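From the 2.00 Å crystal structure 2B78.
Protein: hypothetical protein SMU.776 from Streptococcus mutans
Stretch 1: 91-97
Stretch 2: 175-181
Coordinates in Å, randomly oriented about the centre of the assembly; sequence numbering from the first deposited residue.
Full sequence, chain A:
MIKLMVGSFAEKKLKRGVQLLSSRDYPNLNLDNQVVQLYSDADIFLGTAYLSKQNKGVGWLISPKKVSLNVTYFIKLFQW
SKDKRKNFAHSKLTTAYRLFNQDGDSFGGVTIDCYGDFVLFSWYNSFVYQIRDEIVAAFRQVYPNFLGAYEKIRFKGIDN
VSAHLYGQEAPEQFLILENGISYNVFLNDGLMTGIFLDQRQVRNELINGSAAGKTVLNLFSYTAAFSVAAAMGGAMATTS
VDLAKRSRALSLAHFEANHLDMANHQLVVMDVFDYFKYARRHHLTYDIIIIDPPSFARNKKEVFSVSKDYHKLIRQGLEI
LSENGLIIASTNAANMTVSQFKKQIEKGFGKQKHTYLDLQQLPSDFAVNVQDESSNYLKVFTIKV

Stretch 1, residues 91-97: SKLTTAY
Stretch 2 (175-181) LILENGI

Two distant pieces of one chain meet here, a loop that enters a strand at Ala-96 and a strand, 175-178, that ends in a tight turn. They pair in opposite order: the CA atoms of Leu-93 and Gly-180 lie 4.5 Å apart, those of Thr-94 and Glu-178 4.1 Å, and Thr-95 and Ala-96 follow back along the strand toward Ile-176. The contact buries 377 Å² in total, and four hydrogen bonds fix its register.

Leu-175 is extended (phi/psi -100/150), its side chain (m, t) ending away from the loop and making no contact. The CA-to-CB bond of Ile-176, at -132/170, points toward the loop. Its chi1 of 56° and chi2 of 85°, both p, bring CD1 to 3.7 Å from CB of Ala-96, whose CA-to-CB bond also points toward its partner strand from a backbone at -134/121. This is the apolar side-chain contact of the pairing. The price nearby is Ala-96 N, which is buried without any partner.

Leu-177 (-117/142) is held through both backbone polar atoms by one residue. Thr-95 N donates to Leu-177 O at 2.7 Å, and Leu-177 N donates to Thr-95 OG1 at 3.0 Å with a nearly straight angle of 172°. Thr-95 sits at -106/6, outside extended geometry, and its p rotamer (chi1 64°) puts OG1 in line with the Leu-177 amide. Leu-177 O also takes a CA-H...O contact from Thr-94 CA at 3.2 Å. The CA-to-CB bond of Leu-177 points sideways, and chi1 -151° (t), chi2 73° (p) bring CD2 to 3.3 Å from Lys-92 O.

Glu-178, at -146/122, opens a type I' turn that closes at Ile-181. Its CA-to-CB bond points away; chi1 -169° and chi2 -165° (both t), chi3 73°. Glu-178 N donates to Ile-181 O at 2.9 Å and Ile-181 N to Glu-178 O at 3.1 Å. One water joins the stretches, donating to Ala-96 O and Glu-178 OE2, each 2.7 Å from its oxygen.

Asn-179 takes left-handed angles, 61/25, with chi1 m and CB away from the loop. The backbone N of Asn-179 donates to Thr-94 OG1 at 3.1 Å and 176°; Thr-94, at -131/111, uses the m rotamer to present that oxygen.

Gly-180, at 84/5, donates from N to Leu-93 O at 2.8 Å. A CB here would jam against the preceding carbonyl oxygen and lie 3.5 Å from Leu-93 CD2. Leu-93 itself, at -75/-25 with an m, t side chain, is braced within its loop by Leu-93 N donating to Ser-91 OG at 3.3 Å. Ile-181 resumes extended angles (-122/159), its CA-to-CB bond points away, and it leaves the contact.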

# COMPACT_ATOMS: atom_id res chain seq x y z
N SER A 91 17.98 -11.35 -3.61
CA SER A 91 18.34 -10.99 -2.24
C SER A 91 17.50 -11.70 -1.19
O SER A 91 16.27 -11.78 -1.31
CB SER A 91 18.21 -9.48 -2.05
OG SER A 91 18.40 -9.12 -0.69
N LYS A 92 18.15 -12.22 -0.15
CA LYS A 92 17.40 -12.90 0.90
C LYS A 92 17.22 -12.03 2.15
O LYS A 92 16.72 -12.51 3.17
CB LYS A 92 18.07 -14.23 1.26
CG LYS A 92 17.96 -15.27 0.15
CD LYS A 92 18.35 -16.66 0.59
CE LYS A 92 18.13 -17.67 -0.54
NZ LYS A 92 18.60 -19.06 -0.20
N LEU A 93 17.59 -10.76 2.06
CA LEU A 93 17.43 -9.82 3.18
C LEU A 93 15.96 -9.44 3.28
O LEU A 93 15.48 -9.04 4.34
CB LEU A 93 18.24 -8.54 2.96
CG LEU A 93 19.76 -8.60 3.17
CD1 LEU A 93 20.37 -7.26 2.79
CD2 LEU A 93 20.07 -8.93 4.62
N THR A 94 15.26 -9.55 2.15
CA THR A 94 13.83 -9.24 2.07
C THR A 94 13.12 -10.38 1.36
O THR A 94 13.31 -10.58 0.17
CB THR A 94 13.60 -7.95 1.27
OG1 THR A 94 14.07 -6.84 2.05
CG2 THR A 94 12.12 -7.77 0.95
N THR A 95 12.31 -11.14 2.10
CA THR A 95 11.63 -12.28 1.52
C THR A 95 10.15 -12.05 1.27
O THR A 95 9.43 -12.96 0.88
CB THR A 95 11.81 -13.53 2.41
OG1 THR A 95 11.17 -13.33 3.68
CG2 THR A 95 13.29 -13.81 2.63
N ALA A 96 9.70 -10.82 1.49
CA ALA A 96 8.31 -10.48 1.24
C ALA A 96 8.31 -9.18 0.46
O ALA A 96 8.85 -8.18 0.94
CB ALA A 96 7.53 -10.33 2.56
N TYR A 97 7.74 -9.19 -0.74
CA TYR A 97 7.68 -8.00 -1.58
C TYR A 97 6.60 -8.19 -2.63
O TYR A 97 6.05 -9.29 -2.77
CB TYR A 97 9.04 -7.74 -2.24
CG TYR A 97 9.56 -8.88 -3.09
CD1 TYR A 97 9.35 -8.90 -4.47
CD2 TYR A 97 10.26 -9.95 -2.52
CE1 TYR A 97 9.82 -9.95 -5.25
CE2 TYR A 97 10.73 -11.01 -3.29
CZ TYR A 97 10.51 -11.00 -4.66
OH TYR A 97 10.96 -12.06 -5.42
N LEU A 175 6.85 -15.83 10.14
CA LEU A 175 7.76 -14.71 9.97
C LEU A 175 8.33 -14.60 8.57
O LEU A 175 8.47 -15.60 7.86
CB LEU A 175 8.93 -14.84 10.95
CG LEU A 175 8.67 -14.95 12.45
CD1 LEU A 175 9.99 -15.28 13.17
CD2 LEU A 175 8.06 -13.67 12.97
N ILE A 176 8.62 -13.37 8.16
CA ILE A 176 9.26 -13.10 6.88
C ILE A 176 10.37 -12.13 7.25
O ILE A 176 10.44 -11.67 8.40
CB ILE A 176 8.29 -12.48 5.82
CG1 ILE A 176 7.63 -11.20 6.34
CG2 ILE A 176 7.22 -13.52 5.42
CD1 ILE A 176 8.46 -9.95 6.13
N LEU A 177 11.26 -11.85 6.31
CA LEU A 177 12.36 -10.94 6.57
C LEU A 177 12.21 -9.74 5.64
O LEU A 177 11.80 -9.89 4.49
CB LEU A 177 13.70 -11.64 6.28
CG LEU A 177 14.95 -11.22 7.06
CD1 LEU A 177 14.84 -11.74 8.49
CD2 LEU A 177 16.19 -11.79 6.39
N GLU A 178 12.52 -8.56 6.17
CA GLU A 178 12.47 -7.32 5.38
C GLU A 178 13.59 -6.43 5.88
O GLU A 178 13.63 -6.09 7.06
CB GLU A 178 11.14 -6.59 5.55
CG GLU A 178 10.93 -5.46 4.54
CD GLU A 178 9.79 -4.52 4.92
OE1 GLU A 178 9.97 -3.73 5.87
OE2 GLU A 178 8.72 -4.58 4.28
N ASN A 179 14.50 -6.05 4.98
CA ASN A 179 15.64 -5.23 5.34
C ASN A 179 16.48 -5.97 6.36
O ASN A 179 17.18 -5.37 7.17
CB ASN A 179 15.17 -3.90 5.93
CG ASN A 179 14.43 -3.04 4.93
OD1 ASN A 179 13.41 -2.43 5.25
ND2 ASN A 179 14.95 -2.96 3.71
N GLY A 180 16.39 -7.30 6.34
CA GLY A 180 17.18 -8.07 7.28
C GLY A 180 16.63 -8.27 8.68
O GLY A 180 17.33 -8.82 9.53
N ILE A 181 15.41 -7.82 8.95
CA ILE A 181 14.83 -8.04 10.28
C ILE A 181 13.51 -8.79 10.10
O ILE A 181 12.92 -8.80 9.00
CB ILE A 181 14.63 -6.72 11.07
CG1 ILE A 181 13.50 -5.89 10.49
CG2 ILE A 181 15.94 -5.91 11.06
CD1 ILE A 181 13.04 -4.79 11.45
O HOH W 1 8.84 -5.61 1.74